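Local coordinates for protein kinase containing Z-DNA binding domains (Danio rerio, PDB 4LB6), which binds left-handed Z-DNA through its Zalpha domain and, as a Z-DNA-dependent protein kinase, probably phosphorylates the translation initiation factor eIF2alpha, at a contact of chain A with DNA. Numbering follows the deposited sequence.

A contact of chain A with DNA. Residues 29, 39-40, 43, 47, 65. With nucleotides of chain B; nucleotides of chain C.
The Zalpha domain of PKZ, a winged helix-turn-helix, illustrates how a protein can read the zigzag backbone of Z-DNA rather than its base sequence. Helix 39-51, the recognition helix, supplies Lys39, Asn43 and Tyr47 to the DG5 and DC4 phosphates of chain B, with Ser40 nearing the DG5 phosphate through CB. Tyr47 has CG anti to the carbonyl carbon (chi1 -80°), which lays its ring across the edge of the DG5 purine at an interplanar angle of 63°. C8 of DG5 points at the centre of one face of the Tyr47 ring, 3.4 Å above the plane. The phenol OH of Tyr47 donates to OP1 of the DC4 phosphate at 2.5 Å. An alanine here would remove both ring and hydroxyl, and would probably weaken the hold on the DC4 phosphate and the discrimination for a guanine presented with C8 outward, as in Z-DNA. Asn43 can be followed outward: CB packs on O5' of DG5, 3.3 Å away. CG stands off the DG5 phosphate and turns the amide so that Asn43 ND2 donates to DG5 OP1 at 2.8 Å. That bond is nearly straight (165° at H) and in the amide plane, and OD1 meets a water that also contacts DC4 OP1. Lys39 grips the same DG5 OP1 through a salt bridge from NZ at 2.6 Å; its chain leaves with CG anti to the backbone N and bends at chi3 and chi4 to bring the terminal amino group there. NZ also touches a water shared with the minor-groove N2 of DG3. The lysine would probably offset part of the charge on OP1, while the neutral Asn43 amide helps fix its position. Pro65 sets CD against O3' of DG3 at 3.4 Å, and Gln29 reaches OP2 of DG7 in chain C through water.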
ATOM      1  N   GLN A  29      11.180   4.606  -0.286  1.00 24.34           N
ATOM      2  CA  GLN A  29      10.309   4.756  -1.424  1.00 30.39           C
ATOM      3  C   GLN A  29      10.855   5.824  -2.398  1.00 38.38           C
ATOM      4  O   GLN A  29      10.929   5.592  -3.627  1.00 33.20           O
ATOM      5  CB  GLN A  29       8.883   5.093  -0.947  1.00 36.50           C
ATOM      6  CG  GLN A  29       8.112   3.873  -0.338  1.00 28.42           C
ATOM      7  CD  GLN A  29       8.454   3.560   1.127  1.00 34.52           C
ATOM      8  OE1 GLN A  29       9.153   4.315   1.797  1.00 35.33           O
ATOM      9  NE2 GLN A  29       7.925   2.446   1.642  1.00 36.37           N
ATOM     10  N   LYS A  39      12.424  -2.203  -3.910  1.00 17.58           N
ATOM     11  CA  LYS A  39      12.419  -1.638  -2.547  1.00 18.38           C
ATOM     12  C   LYS A  39      13.215  -2.542  -1.621  1.00 18.95           C
ATOM     13  O   LYS A  39      14.052  -2.048  -0.866  1.00 18.70           O
ATOM     14  CB  LYS A  39      10.997  -1.493  -2.028  1.00 17.79           C
ATOM     15  CG  LYS A  39      10.894  -0.920  -0.586  1.00 21.93           C
ATOM     16  CD  LYS A  39       9.450  -0.705  -0.103  1.00 21.38           C
ATOM     17  CE  LYS A  39       8.718  -1.962   0.346  1.00 32.70           C
ATOM     18  NZ  LYS A  39       9.102  -2.303   1.790  1.00 34.70           N
ATOM     19  N   SER A  40      13.022  -3.856  -1.712  1.00 18.75           N
ATOM     20  CA  SER A  40      13.722  -4.745  -0.795  0.56 18.98           C
ATOM     21  C   SER A  40      15.252  -4.672  -1.032  1.00 18.66           C
ATOM     22  O   SER A  40      16.057  -4.782  -0.062  1.00 18.44           O
ATOM     23  CB  SER A  40      13.214  -6.172  -0.983  0.56 21.73           C
ATOM     24  OG  SER A  40      13.513  -6.553  -2.312  0.56 21.25           O
ATOM     25  N   ASN A  43      16.373  -1.459   0.609  1.00 15.96           N
ATOM     26  CA  ASN A  43      16.391  -1.607   2.067  1.00 17.52           C
ATOM     27  C   ASN A  43      17.528  -2.521   2.538  1.00 20.39           C
ATOM     28  O   ASN A  43      18.125  -2.233   3.583  1.00 19.78           O
ATOM     29  CB  ASN A  43      15.039  -2.125   2.651  1.00 17.55           C
ATOM     30  CG  ASN A  43      14.175  -1.016   3.191  1.00 21.84           C
ATOM     31  OD1 ASN A  43      14.661   0.024   3.631  1.00 19.90           O
ATOM     32  ND2 ASN A  43      12.835  -1.253   3.193  1.00 18.85           N
ATOM     33  N   TYR A  47      20.199  -0.978   5.313  1.00 22.04           N
ATOM     34  CA  TYR A  47      20.466  -1.603   6.632  1.00 22.49           C
ATOM     35  C   TYR A  47      21.930  -2.006   6.728  1.00 27.18           C
ATOM     36  O   TYR A  47      22.597  -1.785   7.764  1.00 29.92           O
ATOM     37  CB  TYR A  47      19.502  -2.775   6.953  1.00 22.45           C
ATOM     38  CG  TYR A  47      18.178  -2.221   7.459  1.00 22.79           C
ATOM     39  CD1 TYR A  47      17.133  -1.913   6.565  1.00 21.32           C
ATOM     40  CD2 TYR A  47      18.030  -1.857   8.812  1.00 26.97           C
ATOM     41  CE1 TYR A  47      15.936  -1.339   7.027  1.00 16.98           C
ATOM     42  CE2 TYR A  47      16.842  -1.297   9.292  1.00 27.69           C
ATOM     43  CZ  TYR A  47      15.803  -1.005   8.404  1.00 19.70           C
ATOM     44  OH  TYR A  47      14.613  -0.473   8.906  1.00 27.25           O
ATOM     45  N   PRO A  65      10.862   4.812   8.106  1.00 40.27           N
ATOM     46  CA  PRO A  65      12.166   5.284   8.553  1.00 37.75           C
ATOM     47  C   PRO A  65      12.658   6.295   7.533  1.00 39.89           C
ATOM     48  O   PRO A  65      12.254   6.239   6.358  1.00 38.72           O
ATOM     49  CB  PRO A  65      13.037   4.028   8.527  1.00 31.79           C
ATOM     50  CG  PRO A  65      12.018   2.862   8.684  1.00 39.29           C
ATOM     51  CD  PRO A  65      10.814   3.351   7.927  1.00 35.44           C
TER
ATOM     52  P    DG B   3       5.455   2.082   5.413  1.00 26.95           P
ATOM     53  OP1  DG B   3       4.639   3.255   5.888  1.00 28.98           O
ATOM     54  OP2  DG B   3       6.277   2.079   4.197  1.00 37.37           O
ATOM     55  O5'  DG B   3       6.399   1.920   6.710  1.00 25.66           O
ATOM     56  C5'  DG B   3       7.344   0.812   6.740  1.00 22.70           C
ATOM     57  C4'  DG B   3       7.890   0.624   8.130  1.00 23.26           C
ATOM     58  O4'  DG B   3       6.817   0.445   9.153  1.00 22.98           O
ATOM     59  C3'  DG B   3       8.886  -0.563   8.194  1.00 21.20           C
ATOM     60  O3'  DG B   3      10.246  -0.032   7.960  1.00 22.77           O
ATOM     61  C2'  DG B   3       8.764  -0.947   9.698  1.00 21.56           C
ATOM     62  C1'  DG B   3       7.323  -0.490  10.130  1.00 19.91           C
ATOM     63  N9   DG B   3       6.255  -1.513  10.234  1.00 21.32           N
ATOM     64  C8   DG B   3       5.374  -1.670  11.273  1.00 22.78           C
ATOM     65  N7   DG B   3       4.512  -2.628  11.093  1.00 25.16           N
ATOM     66  C5   DG B   3       4.784  -3.111   9.802  1.00 21.69           C
ATOM     67  C6   DG B   3       4.135  -4.126   9.099  1.00 22.00           C
ATOM     68  O6   DG B   3       3.161  -4.757   9.473  1.00 20.77           O
ATOM     69  N1   DG B   3       4.680  -4.356   7.833  1.00 16.66           N
ATOM     70  C2   DG B   3       5.711  -3.582   7.367  1.00 15.91           C
ATOM     71  N2   DG B   3       6.049  -3.893   6.125  1.00 16.22           N
ATOM     72  N3   DG B   3       6.347  -2.578   8.031  1.00 20.01           N
ATOM     73  C4   DG B   3       5.858  -2.457   9.262  1.00 18.51           C
ATOM     74  P    DC B   4      11.286  -0.684   6.976  1.00 29.02           P
ATOM     75  OP1  DC B   4      12.699  -0.185   7.247  1.00 27.48           O
ATOM     76  OP2  DC B   4      10.702  -0.459   5.571  1.00 25.05           O
ATOM     77  O5'  DC B   4      11.351  -2.202   7.262  1.00 20.00           O
ATOM     78  C5'  DC B   4      12.415  -3.089   6.675  1.00 15.50           C
ATOM     79  C4'  DC B   4      11.890  -4.364   6.061  1.00 15.11           C
ATOM     80  O4'  DC B   4      11.224  -5.118   7.149  1.00 17.54           O
ATOM     81  C3'  DC B   4      10.809  -4.144   4.968  1.00 14.84           C
ATOM     82  O3'  DC B   4      10.931  -5.108   3.892  1.00 19.67           O
ATOM     83  C2'  DC B   4       9.479  -4.405   5.770  1.00 13.89           C
ATOM     84  C1'  DC B   4       9.984  -5.541   6.656  1.00 17.07           C
ATOM     85  N1   DC B   4       9.087  -5.672   7.820  1.00 13.21           N
ATOM     86  C2   DC B   4       8.035  -6.567   7.755  1.00 15.23           C
ATOM     87  O2   DC B   4       7.889  -7.251   6.761  1.00 18.17           O
ATOM     88  N3   DC B   4       7.163  -6.640   8.799  1.00 17.00           N
ATOM     89  C4   DC B   4       7.334  -5.828   9.863  1.00 17.18           C
ATOM     90  N4   DC B   4       6.397  -6.008  10.865  1.00 18.52           N
ATOM     91  C5   DC B   4       8.375  -4.858   9.932  1.00 19.55           C
ATOM     92  C6   DC B   4       9.207  -4.819   8.880  1.00 14.41           C
ATOM     93  P    DG B   5      11.733  -4.810   2.540  1.00 20.94           P
ATOM     94  OP1  DG B   5      11.422  -3.424   2.150  1.00 19.53           O
ATOM     95  OP2  DG B   5      11.446  -5.999   1.660  1.00 24.43           O
ATOM     96  O5'  DG B   5      13.253  -4.847   2.975  1.00 19.27           O
ATOM     97  C5'  DG B   5      13.932  -6.135   3.356  1.00 18.86           C
ATOM     98  C4'  DG B   5      15.289  -5.850   3.957  1.00 15.97           C
ATOM     99  O4'  DG B   5      15.191  -5.031   5.128  1.00 20.37           O
ATOM    100  C3'  DG B   5      15.941  -7.164   4.488  1.00 21.51           C
ATOM    101  O3'  DG B   5      16.762  -7.588   3.390  1.00 24.59           O
ATOM    102  C2'  DG B   5      16.802  -6.671   5.617  1.00 20.17           C
ATOM    103  C1'  DG B   5      16.156  -5.389   6.132  1.00 21.22           C
ATOM    104  N9   DG B   5      15.385  -5.449   7.382  1.00 20.81           N
ATOM    105  C8   DG B   5      15.595  -4.628   8.451  1.00 19.57           C
ATOM    106  N7   DG B   5      14.722  -4.781   9.433  1.00 19.39           N
ATOM    107  C5   DG B   5      13.908  -5.828   9.010  1.00 17.02           C
ATOM    108  C6   DG B   5      12.768  -6.391   9.653  1.00 18.09           C
ATOM    109  O6   DG B   5      12.300  -6.089  10.748  1.00 21.67           O
ATOM    110  N1   DG B   5      12.136  -7.375   8.888  1.00 17.84           N
ATOM    111  C2   DG B   5      12.551  -7.706   7.611  1.00 17.21           C
ATOM    112  N2   DG B   5      11.814  -8.651   6.963  1.00 17.99           N
ATOM    113  N3   DG B   5      13.635  -7.131   7.011  1.00 14.95           N
ATOM    114  C4   DG B   5      14.251  -6.199   7.744  1.00 18.23           C
TER
ATOM    115  P    DG C   7       5.584   0.353  -2.498  1.00 28.32           P
ATOM    116  OP1  DG C   7       6.671  -0.545  -2.438  1.00 24.94           O
ATOM    117  OP2  DG C   7       5.405   1.683  -1.804  1.00 32.32           O
ATOM    118  O5'  DG C   7       5.436   0.705  -4.056  1.00 24.72           O
ATOM    119  C5'  DG C   7       4.515   1.700  -4.529  1.00 19.99           C
ATOM    120  C4'  DG C   7       4.405   1.623  -6.021  1.00 18.67           C
ATOM    121  O4'  DG C   7       3.820   0.455  -6.477  1.00 20.03           O
ATOM    122  C3'  DG C   7       3.272   2.589  -6.324  1.00 21.77           C
ATOM    123  O3'  DG C   7       4.122   3.628  -6.512  1.00 32.63           O
ATOM    124  C2'  DG C   7       2.756   2.155  -7.633  1.00 22.01           C
ATOM    125  C1'  DG C   7       2.977   0.682  -7.592  1.00 22.47           C
ATOM    126  N9   DG C   7       1.829  -0.166  -7.279  1.00 19.94           N
ATOM    127  C8   DG C   7       1.393  -1.190  -8.085  1.00 18.28           C
ATOM    128  N7   DG C   7       0.381  -1.855  -7.568  1.00 20.77           N
ATOM    129  C5   DG C   7       0.138  -1.214  -6.341  1.00 20.38           C
ATOM    130  C6   DG C   7      -0.882  -1.491  -5.360  1.00 19.68           C
ATOM    131  O6   DG C   7      -1.653  -2.408  -5.347  1.00 17.39           O
ATOM    132  N1   DG C   7      -0.824  -0.652  -4.266  1.00 18.05           N
ATOM    133  C2   DG C   7       0.102   0.388  -4.198  1.00 17.81           C
ATOM    134  N2   DG C   7       0.115   1.090  -3.051  1.00 18.52           N
ATOM    135  N3   DG C   7       1.079   0.675  -5.087  1.00 16.95           N
ATOM    136  C4   DG C   7       0.978  -0.136  -6.171  1.00 18.71           C
TER
HETATM  137  O   HOH W   1      13.555   1.816   5.352  1.00 23.37           O
HETATM  138  O   HOH W   2       7.815  -1.866   4.357  1.00 31.42           O
HETATM  139  O   HOH W   3       5.332   1.025   0.644  1.00 40.12           O